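Local coordinates for protein putative NADH dehydrogenase/NAD(P)H nitroreductase (Parabacteroides distasonis, PDB 3M5K) that binds flavin mononucleotide and is probably an oxidoreductase of the nitroreductase family, paired as two copies in its assembly, at residues R78-V83 and L144-V149. Numbering follows the deposited sequence.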
loop_
_atom_site.group_PDB
_atom_site.type_symbol
_atom_site.label_atom_id
_atom_site.label_comp_id
_atom_site.label_asym_id
_atom_site.label_seq_id
_atom_site.Cartn_x
_atom_site.Cartn_y
_atom_site.Cartn_z
ATOM N N ARG A 78 -21.053 7.203 -9.473
ATOM C CA ARG A 78 -21.784 8.036 -8.540
ATOM C C ARG A 78 -20.958 8.328 -7.299
ATOM O O ARG A 78 -21.358 9.136 -6.469
ATOM C CB ARG A 78 -23.106 7.366 -8.144
ATOM C CG ARG A 78 -24.091 7.208 -9.303
ATOM C CD ARG A 78 -25.385 6.589 -8.843
ATOM N NE ARG A 78 -26.359 6.521 -9.939
ATOM C CZ ARG A 78 -27.077 7.555 -10.391
ATOM N NH1 ARG A 78 -26.984 8.767 -9.841
ATOM N NH2 ARG A 78 -27.925 7.373 -11.401
ATOM N N GLN A 79 -19.812 7.661 -7.152
ATOM C CA GLN A 79 -19.001 7.850 -5.957
ATOM C C GLN A 79 -17.513 7.568 -6.194
ATOM O O GLN A 79 -17.126 6.663 -6.956
ATOM C CB GLN A 79 -19.513 7.001 -4.770
ATOM C CG GLN A 79 -19.527 5.485 -5.031
ATOM C CD GLN A 79 -20.741 5.037 -5.811
ATOM O OE1 GLN A 79 -21.863 5.286 -5.374
ATOM N NE2 GLN A 79 -20.540 4.372 -6.951
ATOM N N ALA A 80 -16.700 8.368 -5.520
ATOM C CA ALA A 80 -15.252 8.196 -5.506
ATOM C C ALA A 80 -14.743 8.556 -4.124
ATOM O O ALA A 80 -15.327 9.383 -3.420
ATOM C CB ALA A 80 -14.592 9.082 -6.565
ATOM N N ILE A 81 -13.612 7.961 -3.766
ATOM C CA ILE A 81 -12.928 8.284 -2.538
ATOM C C ILE A 81 -11.543 8.866 -2.847
ATOM O O ILE A 81 -10.757 8.279 -3.600
ATOM C CB ILE A 81 -12.773 7.047 -1.625
ATOM C CG1 ILE A 81 -14.168 6.489 -1.274
ATOM C CG2 ILE A 81 -11.986 7.416 -0.359
ATOM C CD1 ILE A 81 -14.159 5.095 -0.604
ATOM N N VAL A 82 -11.265 10.015 -2.255
ATOM C CA VAL A 82 -9.965 10.698 -2.395
ATOM C C VAL A 82 -9.147 10.501 -1.124
ATOM O O VAL A 82 -9.564 10.932 -0.038
ATOM C CB VAL A 82 -10.169 12.208 -2.714
ATOM C CG1 VAL A 82 -8.828 12.958 -2.843
ATOM C CG2 VAL A 82 -11.022 12.340 -4.044
ATOM N N VAL A 83 -8.030 9.776 -1.248
ATOM C CA VAL A 83 -7.141 9.567 -0.124
ATOM C C VAL A 83 -6.123 10.699 -0.092
ATOM O O VAL A 83 -5.440 10.937 -1.076
ATOM C CB VAL A 83 -6.449 8.162 -0.159
ATOM C CG1 VAL A 83 -5.561 7.980 1.116
ATOM C CG2 VAL A 83 -7.510 7.031 -0.350
ATOM N N LEU A 144 -3.504 12.250 -2.591
ATOM C CA LEU A 144 -2.651 11.222 -3.175
ATOM C C LEU A 144 -3.272 10.728 -4.489
ATOM O O LEU A 144 -2.583 10.524 -5.482
ATOM C CB LEU A 144 -2.469 10.014 -2.238
ATOM C CG LEU A 144 -1.572 8.890 -2.818
ATOM C CD1 LEU A 144 -0.142 9.420 -3.188
ATOM C CD2 LEU A 144 -1.507 7.734 -1.768
ATOM N N ASN A 145 -4.571 10.493 -4.444
ATOM C CA ASN A 145 -5.278 9.813 -5.546
ATOM C C ASN A 145 -6.763 10.127 -5.551
ATOM O O ASN A 145 -7.280 10.682 -4.600
ATOM C CB ASN A 145 -5.024 8.287 -5.494
ATOM C CG ASN A 145 -5.357 7.664 -4.144
ATOM O OD1 ASN A 145 -6.279 8.101 -3.448
ATOM N ND2 ASN A 145 -4.581 6.650 -3.749
ATOM N N VAL A 146 -7.436 9.777 -6.649
ATOM C CA VAL A 146 -8.877 9.646 -6.666
ATOM C C VAL A 146 -9.198 8.207 -6.990
ATOM O O VAL A 146 -8.681 7.637 -7.967
ATOM C CB VAL A 146 -9.580 10.615 -7.708
ATOM C CG1 VAL A 146 -11.131 10.471 -7.588
ATOM C CG2 VAL A 146 -9.081 12.076 -7.535
ATOM N N ILE A 147 -10.061 7.609 -6.193
ATOM C CA ILE A 147 -10.424 6.193 -6.373
ATOM C C ILE A 147 -11.934 6.105 -6.661
ATOM O O ILE A 147 -12.744 6.083 -5.749
ATOM C CB ILE A 147 -10.057 5.297 -5.125
ATOM C CG1 ILE A 147 -8.554 5.472 -4.760
ATOM C CG2 ILE A 147 -10.421 3.831 -5.382
ATOM C CD1 ILE A 147 -8.084 4.682 -3.546
ATOM N N PRO A 148 -12.288 6.066 -7.954
ATOM C CA PRO A 148 -13.684 5.779 -8.267
ATOM C C PRO A 148 -14.009 4.360 -7.818
ATOM O O PRO A 148 -13.152 3.465 -7.874
ATOM C CB PRO A 148 -13.769 5.911 -9.784
ATOM C CG PRO A 148 -12.451 6.452 -10.246
ATOM C CD PRO A 148 -11.453 6.246 -9.148
ATOM N N VAL A 149 -15.227 4.172 -7.356
ATOM C CA VAL A 149 -15.704 2.854 -6.991
ATOM C C VAL A 149 -17.078 2.651 -7.621
ATOM O O VAL A 149 -17.777 3.609 -7.978
ATOM C CB VAL A 149 -15.778 2.627 -5.457
ATOM C CG1 VAL A 149 -14.386 2.558 -4.837
ATOM C CG2 VAL A 149 -16.603 3.715 -4.785
#
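The flat carboxamides of Gln79 and Asn145 each reach across to the other strand's backbone. Gln79 NE2 lies 3.0 Å from Val149 O in a straight bond. The acceptor is in the amide plane of Gln79, but NE2 sits above the carbonyl plane of Val149. OE1 is bonded to the N-H of Val26. Gln79 CG stands between its backbone N and carbonyl carbon (chi1 60°), and a bend at chi2 (-81°) brings the amide to Val149 O. Thr77 OG1 also bonds that oxygen. An alanine in place of Gln79 would probably cost Val149 O one of its two partners and leave the N-H of Val26 without this amide oxygen.

Asn145 OD1 accepts from Val83 N at 3.3 Å, nearly end on to its C=O (164° at the oxygen). The two side chains lie side by side, pointing the same way, with Val83 CB 3.3 Å from Asn145 OD1. Asn145 ND2 is bonded to Ser102 OG; with the Val83 bond, this probably holds the amide's rotation. Between the two amides, Ile81 and Ile147 exchange both backbone bonds. Ala80, Val82 and Val146 form an apolar patch on the face opposite Ile81 and Ile147.

The pair forms the two inner strands of the chain's antiparallel sheet, as in the alpha+beta nitroreductase fold, flanked by 50-55 and 115-120. Helices 28-39 and 94-111 cover the face bearing Ile81 and Ile147.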